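Local coordinates for protein 2-oxo-1,2-dihydroquinoline 8-monooxygenase, oxygenase component (Pseudomonas putida, PDB 1Z01) that probably hydroxylates 2-oxo-1,2-dihydroquinoline at carbon 8, as the oxygenase component of a Rieske-type monooxygenase that carries a [2Fe-2S] cluster and a separate iron, at residues L53-V58 with R72-V77; D82-R87 with F110-E115; V89-K94 with I103-H108. One frame throughout, in Å; residues are numbered along the deposited sequence.

Contact 1. Residues L53-V58 with R72-V77; sequences LEEDQV and RVNGKV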
# COMPACT_ATOMS: atom_id res chain seq x y z
N LEU A 53 10.34 22.61 19.35
CA LEU A 53 9.57 22.40 20.58
C LEU A 53 9.69 23.60 21.51
O LEU A 53 10.64 23.70 22.29
CB LEU A 53 10.04 21.14 21.31
CG LEU A 53 9.07 20.59 22.35
CD1 LEU A 53 8.16 19.57 21.71
CD2 LEU A 53 9.85 19.95 23.48
N GLU A 54 8.73 24.51 21.42
CA GLU A 54 8.71 25.71 22.25
C GLU A 54 8.04 25.45 23.59
O GLU A 54 7.52 24.36 23.84
CB GLU A 54 7.99 26.84 21.53
CG GLU A 54 8.70 27.28 20.27
CD GLU A 54 7.95 28.35 19.52
OE1 GLU A 54 8.45 28.81 18.47
OE2 GLU A 54 6.85 28.74 19.98
N GLU A 55 8.07 26.46 24.46
CA GLU A 55 7.46 26.35 25.78
C GLU A 55 6.00 25.87 25.68
O GLU A 55 5.20 26.45 24.94
CB GLU A 55 7.52 27.70 26.50
CG GLU A 55 6.89 27.68 27.88
CD GLU A 55 7.59 26.74 28.84
OE1 GLU A 55 6.98 26.37 29.87
OE2 GLU A 55 8.75 26.36 28.57
N ASP A 56 5.68 24.81 26.41
CA ASP A 56 4.33 24.25 26.42
C ASP A 56 3.93 23.52 25.14
O ASP A 56 2.79 23.06 25.03
CB ASP A 56 3.29 25.33 26.70
CG ASP A 56 2.73 25.25 28.11
OD1 ASP A 56 1.93 26.13 28.47
OD2 ASP A 56 3.09 24.31 28.85
N GLN A 57 4.84 23.41 24.19
CA GLN A 57 4.53 22.71 22.95
C GLN A 57 4.71 21.21 23.16
O GLN A 57 5.59 20.78 23.90
CB GLN A 57 5.43 23.18 21.81
CG GLN A 57 5.09 22.52 20.49
CD GLN A 57 5.84 23.09 19.31
OE1 GLN A 57 6.70 23.95 19.45
NE2 GLN A 57 5.51 22.59 18.12
N VAL A 58 3.86 20.43 22.50
CA VAL A 58 3.91 18.97 22.60
C VAL A 58 4.10 18.41 21.20
O VAL A 58 3.44 18.86 20.26
CB VAL A 58 2.61 18.40 23.21
CG1 VAL A 58 2.60 16.89 23.11
CG2 VAL A 58 2.50 18.82 24.67
N ARG A 72 7.71 20.66 26.45
CA ARG A 72 8.64 21.52 27.16
C ARG A 72 7.83 22.28 28.20
O ARG A 72 6.82 22.89 27.88
CB ARG A 72 9.29 22.53 26.22
CG ARG A 72 10.32 23.42 26.93
CD ARG A 72 10.81 24.55 26.03
NE ARG A 72 11.51 24.05 24.85
CZ ARG A 72 12.75 23.58 24.85
NH1 ARG A 72 13.29 23.14 23.72
NH2 ARG A 72 13.46 23.55 25.97
N VAL A 73 8.27 22.20 29.46
CA VAL A 73 7.58 22.90 30.54
C VAL A 73 8.63 23.64 31.37
O VAL A 73 9.59 23.03 31.84
CB VAL A 73 6.80 21.92 31.45
CG1 VAL A 73 6.10 22.69 32.57
CG2 VAL A 73 5.78 21.16 30.63
N ASN A 74 8.44 24.94 31.53
CA ASN A 74 9.36 25.79 32.28
C ASN A 74 10.78 25.63 31.73
O ASN A 74 11.75 25.53 32.49
CB ASN A 74 9.34 25.44 33.77
CG ASN A 74 7.98 25.68 34.40
OD1 ASN A 74 7.31 26.66 34.09
ND2 ASN A 74 7.59 24.80 35.31
N GLY A 75 10.89 25.59 30.41
CA GLY A 75 12.18 25.45 29.77
C GLY A 75 12.71 24.04 29.64
O GLY A 75 13.58 23.78 28.81
N LYS A 76 12.19 23.11 30.45
CA LYS A 76 12.67 21.73 30.40
C LYS A 76 11.82 20.82 29.51
O LYS A 76 10.59 20.91 29.49
CB LYS A 76 12.74 21.14 31.81
CG LYS A 76 13.35 19.74 31.85
CD LYS A 76 13.49 19.23 33.27
CE LYS A 76 14.21 17.89 33.29
NZ LYS A 76 14.31 17.32 34.66
N VAL A 77 12.50 19.93 28.79
CA VAL A 77 11.86 18.98 27.89
C VAL A 77 11.72 17.60 28.53
O VAL A 77 12.66 17.09 29.13
CB VAL A 77 12.67 18.81 26.57
CG1 VAL A 77 12.04 17.73 25.71
CG2 VAL A 77 12.73 20.12 25.81
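Two polar grips tie the loop 53-58 to the hairpin whose turn lies within 72-77: Arg72 holds Leu53, and Glu55 holds the turn. In the first, the guanidinium approaches Leu53 O side-on. Arg72 NE lies 2.7 Å from Leu53 O, and Arg72 NH1 shares the same oxygen at 3.1 Å, both with the acceptor in the guanidinium plane. The side chain leaves with CG anti to the backbone N (chi1 -178°) and bends at chi3, which brings the guanidinium edge-on to the turn; there NH2 donates to Gly75 O from above its carbonyl plane. NH1 also forms a salt bridge with Glu143 of strand 138-144.

In the second grip, the carboxylate of Glu55 straddles two successive backbone amides of the type I' turn Val73-Lys76. Glu55 OE1 accepts from Asn74 N at 2.6 Å through its syn lone pair, while Gly75 N meets Glu55 OE2 at 2.9 Å on the syn side but tilted out of the carboxylate plane.

Between the grips run two backbone bonds: Asp56 N donates to Arg72 O at 2.7 Å, and Arg72 N bonds weakly to Gln57 O. The loop's own type II turn, Glu54-Gln57, is closed by Gln57 N to Glu54 O.

Apolar contact is limited. Leu53 CD2 and Val77 CG2 meet tip to tip at 3.7 Å, against Ile148, and Val77 CG2 also lies over one guanidinium face of Arg72, toward its rim.

One carboxylate on two turn amides and one carbonyl taking two guanidinium hydrogens hold the loop before strand 58-63 to the hairpin of strands 66-73 and 76-81.

Contact 2. Residues D82-R87 with F110-E115; sequences DQCLHR and FTFDLE. With FES (Fe2/s2 (inorganic) cluster), chain H.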
# COMPACT_ATOMS: atom_id res chain seq x y z
N ASP A 82 4.49 7.65 23.60
CA ASP A 82 3.31 8.23 22.98
C ASP A 82 2.26 7.14 22.79
O ASP A 82 1.88 6.80 21.66
CB ASP A 82 3.69 8.85 21.63
CG ASP A 82 2.65 9.82 21.10
OD1 ASP A 82 2.81 10.28 19.96
OD2 ASP A 82 1.69 10.14 21.84
N GLN A 83 1.81 6.58 23.90
CA GLN A 83 0.82 5.52 23.86
C GLN A 83 0.12 5.45 25.20
O GLN A 83 0.73 5.06 26.21
CB GLN A 83 1.47 4.17 23.57
CG GLN A 83 0.48 3.00 23.51
CD GLN A 83 1.15 1.65 23.53
OE1 GLN A 83 1.82 1.29 24.51
NE2 GLN A 83 1.00 0.89 22.46
N CYS A 84 -1.14 5.84 25.22
CA CYS A 84 -1.92 5.80 26.45
C CYS A 84 -2.07 4.33 26.80
O CYS A 84 -2.41 3.52 25.94
CB CYS A 84 -3.29 6.43 26.22
SG CYS A 84 -4.33 6.27 27.67
N LEU A 85 -1.81 3.99 28.05
CA LEU A 85 -1.92 2.60 28.46
C LEU A 85 -3.36 2.11 28.57
O LEU A 85 -3.59 0.92 28.73
CB LEU A 85 -1.16 2.37 29.78
CG LEU A 85 -1.55 3.12 31.05
CD1 LEU A 85 -2.79 2.48 31.67
CD2 LEU A 85 -0.39 3.09 32.04
N HIS A 86 -4.34 3.01 28.46
CA HIS A 86 -5.74 2.58 28.54
C HIS A 86 -6.10 1.82 27.27
O HIS A 86 -6.24 0.59 27.28
CB HIS A 86 -6.70 3.77 28.68
CG HIS A 86 -8.15 3.37 28.76
ND1 HIS A 86 -9.16 4.11 28.19
CD2 HIS A 86 -8.75 2.32 29.37
CE1 HIS A 86 -10.32 3.54 28.45
NE2 HIS A 86 -10.10 2.45 29.17
N ARG A 87 -6.27 2.56 26.18
CA ARG A 87 -6.62 1.96 24.91
C ARG A 87 -5.72 2.32 23.73
O ARG A 87 -6.14 2.36 22.57
CB ARG A 87 -8.10 2.23 24.61
CG ARG A 87 -9.00 1.57 25.66
CD ARG A 87 -10.46 1.50 25.27
NE ARG A 87 -10.69 0.59 24.15
CZ ARG A 87 -11.90 0.21 23.74
NH1 ARG A 87 -12.01 -0.62 22.72
NH2 ARG A 87 -12.99 0.65 24.35
N PHE A 110 -6.87 9.57 31.01
CA PHE A 110 -5.77 8.99 31.78
C PHE A 110 -4.69 10.07 31.82
O PHE A 110 -4.35 10.66 30.80
CB PHE A 110 -5.24 7.73 31.10
CG PHE A 110 -5.98 6.47 31.49
CD1 PHE A 110 -7.37 6.43 31.51
CD2 PHE A 110 -5.28 5.31 31.82
CE1 PHE A 110 -8.05 5.26 31.85
CE2 PHE A 110 -5.95 4.14 32.17
CZ PHE A 110 -7.34 4.12 32.18
N THR A 111 -4.17 10.34 33.01
CA THR A 111 -3.17 11.39 33.18
C THR A 111 -1.86 10.86 33.75
O THR A 111 -1.86 10.13 34.75
CB THR A 111 -3.76 12.48 34.11
OG1 THR A 111 -4.97 12.98 33.52
CG2 THR A 111 -2.78 13.63 34.30
N PHE A 112 -0.75 11.22 33.12
CA PHE A 112 0.56 10.73 33.54
C PHE A 112 1.52 11.83 33.99
O PHE A 112 1.48 12.96 33.47
CB PHE A 112 1.22 9.95 32.39
CG PHE A 112 0.29 8.98 31.71
CD1 PHE A 112 -0.61 9.43 30.75
CD2 PHE A 112 0.27 7.64 32.08
CE1 PHE A 112 -1.52 8.55 30.16
CE2 PHE A 112 -0.64 6.75 31.51
CZ PHE A 112 -1.54 7.21 30.54
N ASP A 113 2.37 11.49 34.95
CA ASP A 113 3.37 12.40 35.50
C ASP A 113 4.54 12.48 34.51
O ASP A 113 5.13 11.47 34.13
CB ASP A 113 3.86 11.85 36.85
CG ASP A 113 4.96 12.69 37.46
OD1 ASP A 113 6.11 12.20 37.51
OD2 ASP A 113 4.68 13.83 37.87
N LEU A 114 4.88 13.69 34.09
CA LEU A 114 5.96 13.91 33.13
C LEU A 114 7.32 13.34 33.55
O LEU A 114 8.05 12.80 32.72
CB LEU A 114 6.10 15.41 32.86
CG LEU A 114 4.97 16.11 32.10
CD1 LEU A 114 5.23 17.60 32.03
CD2 LEU A 114 4.87 15.53 30.70
N GLU A 115 7.63 13.46 34.83
CA GLU A 115 8.90 13.01 35.41
C GLU A 115 9.05 11.49 35.52
O GLU A 115 10.07 10.93 35.15
CB GLU A 115 9.05 13.64 36.81
CG GLU A 115 10.35 13.34 37.56
CD GLU A 115 11.54 14.11 37.04
OE1 GLU A 115 11.40 15.34 36.83
OE2 GLU A 115 12.63 13.49 36.88
FE1 FES H . -8.64 5.89 27.08
FE2 FES H . -6.33 7.08 26.68
S1 FES H . -7.67 7.43 28.37
S2 FES H . -7.23 5.60 25.35
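Phe110 lays its ring over the CB of a metal ligand: His86 CB sits 3.5 Å from the centroid of the Phe110 ring and only 9° off its normal, a CH-pi contact over the face. This is the cluster end of a Rieske domain, where the loop 82-87 supplies one cysteine and one histidine to the [2Fe-2S] centre and the strand 110-113 backs them with aromatic rings. His86 ND1 binds one iron at 2.2 Å, and Cys84 SG binds the other; His108 and Cys105 complete the set.

The two rings of His86 and Phe110 are near parallel, with planes at 17°, but slid so far that they barely overlap. Phe110 CE1 lies over the rim of one imidazole face, while Arg87 CG covers the centre of the opposite face. Clamped on both faces and bonded to iron through ND1, the imidazole has little freedom to turn. Its other nitrogen, NE2, hydrogen-bonds Asp391 of the second subunit. The link joins this cluster to the catalytic-domain side of the neighbour, consistent with electron transfer between subunits, as in related Rieske oxygenases.

Leu85 fills the angle between the two phenylalanines. Its side chain folds back above its own main chain (chi1 60°), sending CD1 to the edge of Phe110 and CD2 to the edge of Phe112, where it lies 3.7 Å from Phe112 CE2. The sulfur of Cys84 also meets both rings, obliquely at Phe110 and at the edge of Phe112. It accepts a hydrogen bond from the amide of His86 as well, and the separation from His86 N to Cys84 SG is 3.4 Å.

Contact 3. Residues V89-K94 with I103-H108; sequences VRLSEK and ISCWYH. With FES (Fe2/s2 (inorganic) cluster), chain H.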
# COMPACT_ATOMS: atom_id res chain seq x y z
N VAL A 89 -4.09 5.09 22.32
CA VAL A 89 -4.06 6.18 21.35
C VAL A 89 -2.78 6.97 21.59
O VAL A 89 -2.14 6.84 22.63
CB VAL A 89 -5.27 7.13 21.51
CG1 VAL A 89 -6.56 6.33 21.40
CG2 VAL A 89 -5.20 7.89 22.81
N ARG A 90 -2.38 7.78 20.62
CA ARG A 90 -1.20 8.60 20.79
C ARG A 90 -1.61 9.85 21.54
O ARG A 90 -2.56 10.55 21.15
CB ARG A 90 -0.57 8.96 19.45
CG ARG A 90 0.18 7.80 18.82
CD ARG A 90 0.86 8.20 17.53
NE ARG A 90 -0.12 8.55 16.51
CZ ARG A 90 0.12 8.48 15.20
NH1 ARG A 90 -0.82 8.83 14.35
NH2 ARG A 90 1.29 8.04 14.75
N LEU A 91 -0.91 10.13 22.63
CA LEU A 91 -1.19 11.29 23.46
C LEU A 91 -0.92 12.58 22.69
O LEU A 91 -1.54 13.61 22.95
CB LEU A 91 -0.32 11.25 24.73
CG LEU A 91 -0.48 10.02 25.63
CD1 LEU A 91 0.65 9.98 26.66
CD2 LEU A 91 -1.83 10.05 26.32
N SER A 92 0.00 12.52 21.73
CA SER A 92 0.39 13.68 20.95
C SER A 92 -0.56 14.14 19.85
O SER A 92 -0.41 15.23 19.32
CB SER A 92 1.76 13.45 20.31
OG SER A 92 1.70 12.39 19.37
N GLU A 93 -1.55 13.32 19.49
CA GLU A 93 -2.44 13.74 18.42
C GLU A 93 -3.32 14.94 18.79
O GLU A 93 -3.72 15.71 17.93
CB GLU A 93 -3.29 12.56 17.94
CG GLU A 93 -2.51 11.63 17.01
CD GLU A 93 -3.33 10.46 16.53
OE1 GLU A 93 -4.51 10.67 16.17
OE2 GLU A 93 -2.81 9.32 16.51
N LYS A 94 -3.61 15.09 20.08
CA LYS A 94 -4.40 16.22 20.56
C LYS A 94 -3.87 16.63 21.93
O LYS A 94 -4.48 16.33 22.96
CB LYS A 94 -5.88 15.84 20.66
CG LYS A 94 -6.78 16.90 20.08
CD LYS A 94 -8.03 17.08 20.91
CE LYS A 94 -8.72 18.37 20.52
NZ LYS A 94 -9.69 18.79 21.55
N ILE A 103 0.58 15.26 31.65
CA ILE A 103 0.09 15.22 30.28
C ILE A 103 -1.02 14.18 30.33
O ILE A 103 -0.84 13.08 30.84
CB ILE A 103 1.18 14.80 29.25
CG1 ILE A 103 0.58 14.80 27.84
CG2 ILE A 103 1.77 13.44 29.61
CD1 ILE A 103 1.59 14.63 26.71
N SER A 104 -2.18 14.55 29.82
CA SER A 104 -3.34 13.68 29.83
C SER A 104 -3.70 13.17 28.44
O SER A 104 -3.33 13.75 27.43
CB SER A 104 -4.54 14.43 30.41
OG SER A 104 -4.25 14.97 31.69
N CYS A 105 -4.43 12.06 28.42
CA CYS A 105 -4.90 11.48 27.18
C CYS A 105 -6.21 12.20 26.90
O CYS A 105 -7.10 12.22 27.75
CB CYS A 105 -5.14 9.98 27.34
SG CYS A 105 -5.80 9.19 25.87
N TRP A 106 -6.30 12.81 25.73
CA TRP A 106 -7.48 13.57 25.30
C TRP A 106 -8.75 12.73 25.12
O TRP A 106 -9.83 13.28 24.95
CB TRP A 106 -7.17 14.25 23.97
CG TRP A 106 -6.52 13.29 22.99
CD1 TRP A 106 -5.18 13.04 22.86
CD2 TRP A 106 -7.18 12.45 22.05
NE1 TRP A 106 -4.98 12.08 21.89
CE2 TRP A 106 -6.19 11.70 21.38
CE3 TRP A 106 -8.53 12.24 21.71
CZ2 TRP A 106 -6.50 10.77 20.39
CZ3 TRP A 106 -8.83 11.31 20.72
CH2 TRP A 106 -7.82 10.59 20.07
N TYR A 107 -8.61 11.41 25.17
CA TYR A 107 -9.74 10.51 24.96
C TYR A 107 -10.58 10.22 26.20
O TYR A 107 -11.75 10.60 26.26
CB TYR A 107 -9.25 9.20 24.33
CG TYR A 107 -10.26 8.47 23.47
CD1 TYR A 107 -9.86 7.43 22.63
CD2 TYR A 107 -11.61 8.81 23.50
CE1 TYR A 107 -10.77 6.73 21.85
CE2 TYR A 107 -12.54 8.12 22.72
CZ TYR A 107 -12.12 7.08 21.90
OH TYR A 107 -13.03 6.37 21.14
N HIS A 108 -9.99 9.52 27.18
CA HIS A 108 -10.73 9.20 28.40
C HIS A 108 -10.10 9.81 29.65
O HIS A 108 -10.49 9.47 30.77
CB HIS A 108 -10.87 7.69 28.59
CG HIS A 108 -11.46 6.99 27.40
ND1 HIS A 108 -10.68 6.37 26.44
CD2 HIS A 108 -12.74 6.81 27.02
CE1 HIS A 108 -11.47 5.85 25.51
NE2 HIS A 108 -12.72 6.10 25.84
FE1 FES H . -8.64 5.89 27.08
FE2 FES H . -6.33 7.08 26.68
S1 FES H . -7.67 7.43 28.37
S2 FES H . -7.23 5.60 25.35
O HOH W 1 -1.96 15.03 25.45
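The indole nitrogen of Trp106 donates to the carbonyl of Arg90, with Trp106 NE1 3.0 Å from Arg90 O. The bond is nearly straight (165° at the hydrogen) and close to the indole plane. With CG tucked over its own backbone (chi1 47°), Trp106 turns the indole toward the loop 89-94. Lys94 CB packs over one face, 3.7 Å from the centroid of the five-membered ring of Trp106, and Tyr107 CB lies at the rim of the other; bond and faces together set the rotation of the ring.

A water adds a second polar tie, giving its hydrogens to Leu91 O and Ser104 O.

Close to the cluster the meeting is apolar. Val89 CG2 presses on the ligand sulfur, 3.4 Å from Cys105 SG, while CG1 of the same valine reaches the edge of the Tyr107 ring. Leu91 CD2 comes in tightly beside the same cysteine, 3.5 Å from Cys105 CB. Cys105 SG in turn binds one iron at 2.3 Å, and His108 ND1 binds the other at 2.2 Å. The hydroxyl of Tyr107 bonds Asn215 of the second subunit.

One indole bond and one bridging water thus tie the Rieske cluster loop 103-108 to 89-94, while Val89 covers one side of the ligand sulfur and Leu91 packs on the cysteine's CB and CA.

Overall arrangement
All three contacts belong to the Rieske domain and lie on one side of the chain's centre. Contact 1 comes first along the chain and closes before contact 2 opens; contact 3 is nested inside the loop that contact 2 closes. Contacts 2 and 3, with centres about 8 Å apart, share the small sheet of strands 102-104, 110-113 and 119-122, and each brings one cysteine and one histidine to the same cluster. Contact 1 sits on the larger six-stranded sheet, its centre about 18 Å from that of contact 2, touching contact 2 through Val73 on Leu114. Contacts 2 and 3 both touch the second subunit; no other chain touches contact 1.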